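Local coordinates for acyl-CoA dehydrogenase (Mycobacterium thermoresistibile, PDB 3PFD), which probably catalyses the oxidation of 2,3-saturated acyl-CoA thioesters to 2,3-dehydroacyl-CoA in fatty acid metabolism, using a bound flavin adenine dinucleotide, at residues 82-87 / 310-315; 110-115 / 122-127; 197-200 / 205-208; 262-267 / 303-308. All blocks are in the same frame, centred on the assembly; numbering follows the deposited sequence.

Contact 1. Residues 82-87 / 310-315; sequences ATCIVI and LMVYSA
Y313 reaches from helix 292-321 to I85 and C84 on helix 80-91, where the N-terminal and C-terminal helical domains of the acyl-CoA dehydrogenase fold pack together. The two segments run roughly antiparallel, at 141°, with axes 10.0 Å apart. Their apolar contact has two parts. In the first, C84 and V312 meet by their ends: SG of C84 lies 3.9 Å from CG1 of V312, and A261 touches both side chains, so helix 256-280 also borders this patch. In the second, the Y313 ring crosses the I85 side chain at about a right angle, with CZ of Y313 3.7 Å from CG1 of I85. C84 also borders the ring, its CB 4.3 Å from CE1 of Y313.

The polar interactions sit at the far end of the tyrosine. Its OH is hydrogen-bonded to E88, one turn beyond C84, and to R27 of helix 24-47, so two partners hold the phenol end while I85 packs beside it. CG of Y313 stands anti to the carbonyl carbon (chi1 -59°), and from there the ring extends to helix 80-91. The closest approach is made by the hydroxyl itself: OH of Y313 is 3.4 Å from CG1 of I85.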
loop_
_atom_site.group_PDB
_atom_site.type_symbol
_atom_site.label_atom_id
_atom_site.label_comp_id
_atom_site.label_asym_id
_atom_site.label_seq_id
_atom_site.Cartn_x
_atom_site.Cartn_y
_atom_site.Cartn_z
ATOM N N ALA C 82 13.428 4.413 -28.320
ATOM C CA ALA C 82 14.218 5.646 -28.408
ATOM C C ALA C 82 13.320 6.871 -28.110
ATOM O O ALA C 82 13.666 7.740 -27.298
ATOM C CB ALA C 82 14.894 5.771 -29.782
ATOM N N THR C 83 12.151 6.903 -28.739
ATOM C CA THR C 83 11.169 7.935 -28.473
ATOM C C THR C 83 10.797 8.005 -26.980
ATOM O O THR C 83 10.777 9.112 -26.440
ATOM C CB THR C 83 9.941 7.767 -29.353
ATOM O OG1 THR C 83 10.336 7.930 -30.722
ATOM C CG2 THR C 83 8.893 8.812 -29.027
ATOM N N CYS C 84 10.569 6.854 -26.317
ATOM C CA CYS C 84 10.325 6.843 -24.860
ATOM C C CYS C 84 11.492 7.434 -24.063
ATOM O O CYS C 84 11.291 8.183 -23.101
ATOM C CB CYS C 84 9.990 5.432 -24.317
ATOM S SG CYS C 84 8.379 4.782 -24.735
ATOM N N ILE C 85 12.717 7.066 -24.419
ATOM C CA ILE C 85 13.890 7.558 -23.677
ATOM C C ILE C 85 14.003 9.091 -23.756
ATOM O O ILE C 85 14.336 9.756 -22.782
ATOM C CB ILE C 85 15.192 6.798 -24.108
ATOM C CG1 ILE C 85 15.137 5.349 -23.573
ATOM C CG2 ILE C 85 16.450 7.550 -23.618
ATOM C CD1 ILE C 85 16.115 4.328 -24.235
ATOM N N VAL C 86 13.683 9.650 -24.923
ATOM C CA VAL C 86 13.708 11.114 -25.130
ATOM C C VAL C 86 12.691 11.757 -24.182
ATOM O O VAL C 86 13.041 12.619 -23.346
ATOM C CB VAL C 86 13.494 11.494 -26.652
ATOM C CG1 VAL C 86 13.227 13.029 -26.875
ATOM C CG2 VAL C 86 14.692 11.062 -27.451
ATOM N N ILE C 87 11.453 11.273 -24.235
ATOM C CA ILE C 87 10.387 11.823 -23.402
ATOM C C ILE C 87 10.710 11.727 -21.912
ATOM O O ILE C 87 10.543 12.705 -21.175
ATOM C CB ILE C 87 9.044 11.176 -23.751
ATOM C CG1 ILE C 87 8.617 11.665 -25.139
ATOM C CG2 ILE C 87 7.966 11.449 -22.681
ATOM C CD1 ILE C 87 7.721 10.706 -25.860
ATOM N N LEU C 310 11.341 -0.705 -17.268
ATOM C CA LEU C 310 11.385 -1.892 -18.099
ATOM C C LEU C 310 10.035 -2.256 -18.737
ATOM O O LEU C 310 9.983 -2.691 -19.901
ATOM C CB LEU C 310 11.917 -3.069 -17.287
ATOM C CG LEU C 310 13.347 -2.806 -16.824
ATOM C CD1 LEU C 310 13.711 -3.791 -15.703
ATOM C CD2 LEU C 310 14.305 -2.926 -18.039
ATOM N N MET C 311 8.950 -2.082 -17.980
ATOM C CA MET C 311 7.633 -2.373 -18.520
ATOM C C MET C 311 7.200 -1.329 -19.578
ATOM O O MET C 311 6.566 -1.674 -20.570
ATOM C CB MET C 311 6.591 -2.531 -17.420
ATOM C CG MET C 311 5.261 -3.024 -17.992
ATOM S SD MET C 311 4.258 -3.964 -16.851
ATOM C CE MET C 311 3.637 -2.693 -15.776
ATOM N N VAL C 312 7.540 -0.063 -19.363
ATOM C CA VAL C 312 7.416 0.937 -20.437
ATOM C C VAL C 312 8.187 0.551 -21.736
ATOM O O VAL C 312 7.604 0.550 -22.849
ATOM C CB VAL C 312 7.824 2.366 -19.942
ATOM C CG1 VAL C 312 8.007 3.344 -21.135
ATOM C CG2 VAL C 312 6.790 2.884 -18.947
ATOM N N TYR C 313 9.466 0.191 -21.617
ATOM C CA TYR C 313 10.231 -0.132 -22.825
ATOM C C TYR C 313 9.674 -1.381 -23.546
ATOM O O TYR C 313 9.628 -1.439 -24.763
ATOM C CB TYR C 313 11.741 -0.267 -22.571
ATOM C CG TYR C 313 12.417 0.958 -21.995
ATOM C CD1 TYR C 313 11.811 2.228 -22.063
ATOM C CD2 TYR C 313 13.690 0.861 -21.418
ATOM C CE1 TYR C 313 12.434 3.353 -21.512
ATOM C CE2 TYR C 313 14.318 1.978 -20.885
ATOM C CZ TYR C 313 13.689 3.219 -20.935
ATOM O OH TYR C 313 14.321 4.331 -20.393
ATOM N N SER C 314 9.254 -2.367 -22.756
ATOM C CA SER C 314 8.649 -3.573 -23.264
ATOM C C SER C 314 7.343 -3.294 -24.044
ATOM O O SER C 314 7.155 -3.760 -25.176
ATOM C CB SER C 314 8.394 -4.516 -22.092
ATOM O OG SER C 314 8.120 -5.799 -22.586
ATOM N N ALA C 315 6.461 -2.526 -23.437
ATOM C CA ALA C 315 5.231 -2.128 -24.078
ATOM C C ALA C 315 5.497 -1.369 -25.390
ATOM O O ALA C 315 4.819 -1.607 -26.395
ATOM C CB ALA C 315 4.410 -1.266 -23.124
#

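Contact 2. Residues 110-115 / 122-127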
loop_
_atom_site.group_PDB
_atom_site.type_symbol
_atom_site.label_atom_id
_atom_site.label_comp_id
_atom_site.label_asym_id
_atom_site.label_seq_id
_atom_site.Cartn_x
_atom_site.Cartn_y
_atom_site.Cartn_z
ATOM N N GLY C 110 -2.334 8.866 -35.099
ATOM C CA GLY C 110 -3.515 8.514 -35.892
ATOM C C GLY C 110 -3.256 8.680 -37.384
ATOM O O GLY C 110 -3.571 7.794 -38.197
ATOM N N LEU C 111 -2.635 9.805 -37.724
ATOM C CA LEU C 111 -2.333 10.142 -39.109
ATOM C C LEU C 111 -1.319 9.178 -39.687
ATOM O O LEU C 111 -1.485 8.704 -40.812
ATOM C CB LEU C 111 -1.827 11.599 -39.222
ATOM C CG LEU C 111 -1.347 12.075 -40.601
ATOM C CD1 LEU C 111 -2.462 12.091 -41.642
ATOM C CD2 LEU C 111 -0.721 13.444 -40.483
ATOM N N ILE C 112 -0.283 8.875 -38.904
ATOM C CA ILE C 112 0.766 7.956 -39.330
ATOM C C ILE C 112 0.191 6.550 -39.550
ATOM O O ILE C 112 0.536 5.884 -40.524
ATOM C CB ILE C 112 1.958 7.922 -38.322
ATOM C CG1 ILE C 112 2.792 9.207 -38.424
ATOM C CG2 ILE C 112 2.845 6.707 -38.565
ATOM C CD1 ILE C 112 3.521 9.600 -37.128
ATOM N N LEU C 113 -0.694 6.125 -38.653
ATOM C CA LEU C 113 -1.262 4.774 -38.693
ATOM C C LEU C 113 -2.292 4.553 -39.823
ATOM O O LEU C 113 -2.339 3.477 -40.413
ATOM C CB LEU C 113 -1.883 4.410 -37.332
ATOM C CG LEU C 113 -0.955 4.103 -36.138
ATOM C CD1 LEU C 113 -1.715 4.089 -34.799
ATOM C CD2 LEU C 113 -0.192 2.798 -36.327
ATOM N N ARG C 114 -3.101 5.573 -40.119
ATOM C CA ARG C 114 -4.295 5.379 -40.931
ATOM C C ARG C 114 -4.460 6.423 -42.040
ATOM O O ARG C 114 -5.368 6.300 -42.859
ATOM C CB ARG C 114 -5.563 5.331 -40.046
ATOM C CG ARG C 114 -5.591 4.259 -38.923
ATOM C CD ARG C 114 -5.791 2.794 -39.415
ATOM N NE ARG C 114 -6.163 1.917 -38.291
ATOM C CZ ARG C 114 -5.323 1.148 -37.588
ATOM N NH1 ARG C 114 -4.029 1.078 -37.883
ATOM N NH2 ARG C 114 -5.788 0.430 -36.581
ATOM N N GLY C 115 -3.602 7.445 -42.059
ATOM C CA GLY C 115 -3.702 8.523 -43.046
ATOM C C GLY C 115 -3.147 8.152 -44.420
ATOM O O GLY C 115 -2.319 7.242 -44.543
ATOM N N GLN C 122 1.586 16.428 -46.423
ATOM C CA GLN C 122 1.232 17.794 -46.027
ATOM C C GLN C 122 1.641 18.151 -44.594
ATOM O O GLN C 122 2.060 19.279 -44.325
ATOM C CB GLN C 122 -0.271 17.990 -46.143
ATOM C CG GLN C 122 -0.719 18.807 -47.320
ATOM C CD GLN C 122 -2.177 18.587 -47.636
ATOM O OE1 GLN C 122 -3.011 19.449 -47.377
ATOM N NE2 GLN C 122 -2.497 17.417 -48.186
ATOM N N VAL C 123 1.502 17.179 -43.692
ATOM C CA VAL C 123 1.587 17.416 -42.245
ATOM C C VAL C 123 2.928 17.048 -41.635
ATOM O O VAL C 123 3.540 17.864 -40.989
ATOM C CB VAL C 123 0.464 16.658 -41.472
ATOM C CG1 VAL C 123 0.682 16.778 -39.956
ATOM C CG2 VAL C 123 -0.898 17.167 -41.861
ATOM N N LEU C 124 3.378 15.820 -41.859
ATOM C CA LEU C 124 4.536 15.266 -41.159
ATOM C C LEU C 124 5.897 15.935 -41.377
ATOM O O LEU C 124 6.694 15.976 -40.441
ATOM C CB LEU C 124 4.636 13.751 -41.390
ATOM C CG LEU C 124 3.373 12.964 -41.024
ATOM C CD1 LEU C 124 3.456 11.560 -41.565
ATOM C CD2 LEU C 124 3.139 12.967 -39.513
ATOM N N PRO C 125 6.188 16.437 -42.595
ATOM C CA PRO C 125 7.492 17.089 -42.797
ATOM C C PRO C 125 7.739 18.307 -41.884
ATOM O O PRO C 125 8.835 18.467 -41.357
ATOM C CB PRO C 125 7.455 17.496 -44.275
ATOM C CG PRO C 125 6.559 16.494 -44.905
ATOM C CD PRO C 125 5.484 16.231 -43.878
ATOM N N ALA C 126 6.724 19.145 -41.697
ATOM C CA ALA C 126 6.842 20.284 -40.793
ATOM C C ALA C 126 7.009 19.837 -39.328
ATOM O O ALA C 126 7.763 20.449 -38.578
ATOM C CB ALA C 126 5.643 21.221 -40.955
ATOM N N VAL C 127 6.319 18.764 -38.931
ATOM C CA VAL C 127 6.495 18.206 -37.581
ATOM C C VAL C 127 7.879 17.567 -37.467
ATOM O O VAL C 127 8.565 17.741 -36.477
ATOM C CB VAL C 127 5.392 17.174 -37.211
ATOM C CG1 VAL C 127 5.512 16.751 -35.740
ATOM C CG2 VAL C 127 4.017 17.750 -37.474
#
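L111 and L124 have the most surface buried between helices 95-114 and 117-129, and L111 touches with one methyl, CD2, which presses against the side chains of V123 and L124. CD2 of L111 is 3.6 Å from CB of V123 and 3.7 Å from its CG1, so the methyl sits against the branch point of the valine as well as its tips. CG2 of V123 is a little farther off. With CG anti to the backbone N (chi1 175°), the leucine carries this methyl out to the second helix.

L124 is the main partner on the other side. Its CD2 serves two residues at once, lying 4.0 Å from CD2 of L111 and 3.9 Å from CG1 of I112. The isoleucine approaches with its longer branch: CG1 also meets CD1 of L124 at 4.0 Å, and CD1 of I112 lies close to CD2 of L124. The isoleucine and leucine side chains slant across one another, as do those of L111 and V123. The result is a small, wholly apolar cluster in which the fork of L124 bridges two successive residues of helix 95-114.

The segments make an angle of 130° with axes 11.1 Å apart, as two consecutive helices of a helical hairpin in the N-terminal domain. Y73, from a loop, and T108, one turn earlier on helix 95-114, also touch L124, while H68 packs on I112. Beyond V123 and L111 lies M198 on strand 194-200, where the hairpin meets the middle domain's β-structure.

Contact 3. Residues 197-200 / 205-208; sequences FMVH and GFTV
The F206 ring has V199 over one face: CG1 of V199 lies 4.2 Å from the ring centroid and only 15° off the normal, a CH-pi contact. It joins the two packed sheets of the β-domain at the middle of the acyl-CoA dehydrogenase fold. The methyl stands 4.0 Å above the ring plane, shifted toward the rim, and the nearest ring atom is CG of F206, at 4.1 Å from CG1 of V199. Two other aromatic rings meet the phenylalanine: Y179 on strand 178-184 edge-to-face, and F227 on strand 222-233 with its ring plane turned by about 30°.

Strand 194-200 belongs to the sheet with 178-184, and strand 206-211 is the edge strand, within this chain, of the sheet with 222-233. The two strands follow one another in sequence, so the short connection between them carries the chain from one sheet to the other. Their backbone partners differ accordingly: V199 is backbone hydrogen-bonded to Y179, G205 to E228 and T207 to Y226.

V199 and F206 both point at the opposite segment. F206 has its CG anti to the backbone N (chi1 165°), which places the ring where V199 lies over its face. H200 points its own side chain away; its ND1 is hydrogen-bonded to N of D202 and its ring meets W178 edge-to-face. What H200 gives to the contact is its backbone carbonyl, which approaches the phenylalanine obliquely: O of H200 lies 3.6 Å from CD2 of F206.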
loop_
_atom_site.group_PDB
_atom_site.type_symbol
_atom_site.label_atom_id
_atom_site.label_comp_id
_atom_site.label_asym_id
_atom_site.label_seq_id
_atom_site.Cartn_x
_atom_site.Cartn_y
_atom_site.Cartn_z
ATOM N N PHE C 197 -9.920 14.221 -38.448
ATOM C CA PHE C 197 -9.480 15.208 -39.434
ATOM C C PHE C 197 -8.238 15.972 -38.991
ATOM O O PHE C 197 -8.035 16.238 -37.790
ATOM C CB PHE C 197 -10.578 16.246 -39.694
ATOM C CG PHE C 197 -11.921 15.655 -40.009
ATOM C CD1 PHE C 197 -12.316 15.454 -41.336
ATOM C CD2 PHE C 197 -12.805 15.308 -38.980
ATOM C CE1 PHE C 197 -13.580 14.913 -41.632
ATOM C CE2 PHE C 197 -14.063 14.747 -39.260
ATOM C CZ PHE C 197 -14.453 14.550 -40.579
ATOM N N MET C 198 -7.414 16.353 -39.966
ATOM C CA MET C 198 -6.284 17.246 -39.698
ATOM C C MET C 198 -6.729 18.675 -39.926
ATOM O O MET C 198 -7.142 19.042 -41.038
ATOM C CB MET C 198 -5.081 16.933 -40.590
ATOM C CG MET C 198 -4.442 15.575 -40.357
ATOM S SD MET C 198 -4.028 15.169 -38.645
ATOM C CE MET C 198 -2.925 16.515 -38.158
ATOM N N VAL C 199 -6.658 19.468 -38.859
ATOM C CA VAL C 199 -7.032 20.866 -38.889
ATOM C C VAL C 199 -5.775 21.716 -38.669
ATOM O O VAL C 199 -4.931 21.391 -37.821
ATOM C CB VAL C 199 -8.120 21.196 -37.812
ATOM C CG1 VAL C 199 -8.415 22.706 -37.772
ATOM C CG2 VAL C 199 -9.437 20.392 -38.053
ATOM N N HIS C 200 -5.681 22.804 -39.432
ATOM C CA HIS C 200 -4.549 23.715 -39.399
ATOM C C HIS C 200 -4.924 25.002 -38.661
ATOM O O HIS C 200 -6.068 25.447 -38.732
ATOM C CB HIS C 200 -4.087 24.014 -40.832
ATOM C CG HIS C 200 -2.792 24.766 -40.921
ATOM N ND1 HIS C 200 -2.714 26.134 -40.786
ATOM C CD2 HIS C 200 -1.528 24.340 -41.151
ATOM C CE1 HIS C 200 -1.456 26.518 -40.921
ATOM N NE2 HIS C 200 -0.715 25.448 -41.150
ATOM N N GLY C 205 -12.515 29.987 -39.030
ATOM C CA GLY C 205 -13.531 29.527 -38.081
ATOM C C GLY C 205 -13.006 28.572 -37.024
ATOM O O GLY C 205 -13.778 27.991 -36.257
ATOM N N PHE C 206 -11.688 28.411 -36.983
ATOM C CA PHE C 206 -11.042 27.637 -35.933
ATOM C C PHE C 206 -10.322 28.600 -34.994
ATOM O O PHE C 206 -9.464 29.364 -35.447
ATOM C CB PHE C 206 -10.075 26.616 -36.530
ATOM C CG PHE C 206 -9.119 26.018 -35.538
ATOM C CD1 PHE C 206 -9.575 25.213 -34.493
ATOM C CD2 PHE C 206 -7.766 26.254 -35.642
ATOM C CE1 PHE C 206 -8.688 24.648 -33.578
ATOM C CE2 PHE C 206 -6.876 25.708 -34.731
ATOM C CZ PHE C 206 -7.342 24.883 -33.695
ATOM N N THR C 207 -10.690 28.584 -33.708
ATOM C CA THR C 207 -10.033 29.438 -32.704
ATOM C C THR C 207 -9.632 28.700 -31.422
ATOM O O THR C 207 -10.141 27.625 -31.126
ATOM C CB THR C 207 -10.860 30.702 -32.328
ATOM O OG1 THR C 207 -12.194 30.322 -31.966
ATOM C CG2 THR C 207 -10.875 31.732 -33.493
ATOM N N VAL C 208 -8.713 29.313 -30.682
ATOM C CA VAL C 208 -8.182 28.785 -29.434
ATOM C C VAL C 208 -8.802 29.562 -28.267
ATOM O O VAL C 208 -8.796 30.787 -28.263
ATOM C CB VAL C 208 -6.624 28.877 -29.409
ATOM C CG1 VAL C 208 -6.057 28.459 -28.046
ATOM C CG2 VAL C 208 -6.010 28.038 -30.546
#

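Contact 4. Residues 262-267 / 303-308; sequences QAVGIA and MKIEAA
I305 and A267 come together along the line between helices 256-280 and 292-321, and V264 meets A308 one helical turn away. All four are buried. The segments are nearly antiparallel, at 157°, with axes 9.8 Å apart.

Among the side chains, CB of A267 rests on the longer branch of I305, 3.8 Å from CG1 and equally far from CD1 of I305. V264 divides its two methyls between two residues: CG1 faces CG2 of I305 at 4.2 Å, and CG2 of V264 is 3.9 Å from CB of A308. V264 has CG1 anti to the backbone N (chi1 168°), which turns CG1 to I305 and CG2 to A308.

The remaining touches fall on backbone atoms. CD1 of I305 comes to 3.5 Å from O of A267, and CG2 of V264 to 3.8 Å from C of A308.

Charged residues lie off this face: K304 forms a salt bridge to E343 on helix 326-352, and E306 pairs with R309 and with R318 of the second subunit. F336, also on helix 326-352, packs on A308. Such near-antiparallel packing of long helices is that of the C-terminal helical bundle of acyl-CoA dehydrogenases.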
loop_
_atom_site.group_PDB
_atom_site.type_symbol
_atom_site.label_atom_id
_atom_site.label_comp_id
_atom_site.label_asym_id
_atom_site.label_seq_id
_atom_site.Cartn_x
_atom_site.Cartn_y
_atom_site.Cartn_z
ATOM N N GLN C 262 7.230 9.254 -19.471
ATOM C CA GLN C 262 7.207 10.554 -18.806
ATOM C C GLN C 262 7.215 10.409 -17.263
ATOM O O GLN C 262 7.979 11.085 -16.541
ATOM C CB GLN C 262 5.970 11.337 -19.271
ATOM C CG GLN C 262 5.781 12.694 -18.608
ATOM C CD GLN C 262 4.509 13.354 -19.082
ATOM O OE1 GLN C 262 3.421 13.002 -18.645
ATOM N NE2 GLN C 262 4.636 14.290 -20.014
ATOM N N ALA C 263 6.345 9.532 -16.789
ATOM C CA ALA C 263 6.194 9.294 -15.364
ATOM C C ALA C 263 7.484 8.694 -14.817
ATOM O O ALA C 263 7.940 9.079 -13.732
ATOM C CB ALA C 263 5.015 8.372 -15.099
ATOM N N VAL C 264 8.078 7.762 -15.559
ATOM C CA VAL C 264 9.369 7.169 -15.145
ATOM C C VAL C 264 10.397 8.310 -14.991
ATOM O O VAL C 264 11.098 8.384 -13.988
ATOM C CB VAL C 264 9.866 6.061 -16.148
ATOM C CG1 VAL C 264 11.356 5.658 -15.889
ATOM C CG2 VAL C 264 8.998 4.786 -16.074
ATOM N N GLY C 265 10.464 9.203 -15.993
ATOM C CA GLY C 265 11.402 10.345 -15.969
ATOM C C GLY C 265 11.202 11.255 -14.765
ATOM O O GLY C 265 12.163 11.548 -14.024
ATOM N N ILE C 266 9.965 11.674 -14.527
ATOM C CA ILE C 266 9.678 12.517 -13.356
ATOM C C ILE C 266 10.180 11.835 -12.092
ATOM O O ILE C 266 10.897 12.445 -11.291
ATOM C CB ILE C 266 8.168 12.802 -13.174
ATOM C CG1 ILE C 266 7.579 13.495 -14.412
ATOM C CG2 ILE C 266 7.937 13.666 -11.920
ATOM C CD1 ILE C 266 6.047 13.417 -14.450
ATOM N N ALA C 267 9.791 10.567 -11.908
ATOM C CA ALA C 267 10.158 9.822 -10.716
ATOM C C ALA C 267 11.692 9.741 -10.544
ATOM O O ALA C 267 12.215 9.884 -9.431
ATOM C CB ALA C 267 9.555 8.422 -10.797
ATOM N N MET C 303 13.707 0.747 -6.864
ATOM C CA MET C 303 13.247 -0.564 -7.288
ATOM C C MET C 303 12.013 -0.459 -8.186
ATOM O O MET C 303 11.962 -1.078 -9.258
ATOM C CB MET C 303 12.913 -1.410 -6.045
ATOM C CG MET C 303 12.229 -2.738 -6.296
ATOM S SD MET C 303 12.041 -3.686 -4.741
ATOM C CE MET C 303 10.840 -2.714 -3.838
ATOM N N LYS C 304 11.010 0.269 -7.691
ATOM C CA LYS C 304 9.766 0.516 -8.403
ATOM C C LYS C 304 9.973 1.309 -9.679
ATOM O O LYS C 304 9.370 0.969 -10.702
ATOM C CB LYS C 304 8.736 1.209 -7.493
ATOM C CG LYS C 304 8.211 0.258 -6.370
ATOM C CD LYS C 304 7.155 0.980 -5.498
ATOM C CE LYS C 304 6.737 0.125 -4.308
ATOM N NZ LYS C 304 5.438 0.659 -3.744
ATOM N N ILE C 305 10.824 2.346 -9.633
ATOM C CA ILE C 305 11.152 3.075 -10.876
ATOM C C ILE C 305 11.742 2.158 -11.972
ATOM O O ILE C 305 11.404 2.292 -13.166
ATOM C CB ILE C 305 12.132 4.223 -10.647
ATOM C CG1 ILE C 305 11.477 5.345 -9.828
ATOM C CG2 ILE C 305 12.631 4.773 -11.984
ATOM C CD1 ILE C 305 12.480 6.405 -9.348
ATOM N N GLU C 306 12.610 1.229 -11.571
ATOM C CA GLU C 306 13.252 0.359 -12.565
ATOM C C GLU C 306 12.233 -0.630 -13.142
ATOM O O GLU C 306 12.248 -0.878 -14.336
ATOM C CB GLU C 306 14.474 -0.374 -11.983
ATOM C CG GLU C 306 15.184 -1.339 -12.951
ATOM C CD GLU C 306 15.754 -0.646 -14.237
ATOM O OE1 GLU C 306 15.846 0.597 -14.301
ATOM O OE2 GLU C 306 16.118 -1.360 -15.180
ATOM N N ALA C 307 11.349 -1.175 -12.306
ATOM C CA ALA C 307 10.269 -2.035 -12.808
ATOM C C ALA C 307 9.370 -1.287 -13.798
ATOM O O ALA C 307 9.083 -1.781 -14.894
ATOM C CB ALA C 307 9.435 -2.608 -11.665
ATOM N N ALA C 308 8.962 -0.082 -13.422
ATOM C CA ALA C 308 8.140 0.745 -14.310
ATOM C C ALA C 308 8.865 1.007 -15.646
ATOM O O ALA C 308 8.256 0.897 -16.715
ATOM C CB ALA C 308 7.800 2.030 -13.637
#

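In the fold
Contacts 1 and 4 share helix 292-321 and lie 11 Å apart between centres. They touch directly: V312 packs on V264, and I87 on Q262 brings helix 80-91 of the N-terminal domain against the C-terminal bundle. Both also border the second subunit. Contacts 2, 3 and 4 come in that order along the chain, all nested within the long loop closed by contact 1. Contact 2 lies about 22 Å from contact 1 and 16 Å from contact 3, between centres; contacts 2 and 3 touch, joining N-terminal helices to the middle β-domain. Contacts 3 and 4, 36 Å apart, lie on opposite sides of the chain's centre. Together the four contacts sample all three domains of the acyl-CoA dehydrogenase fold.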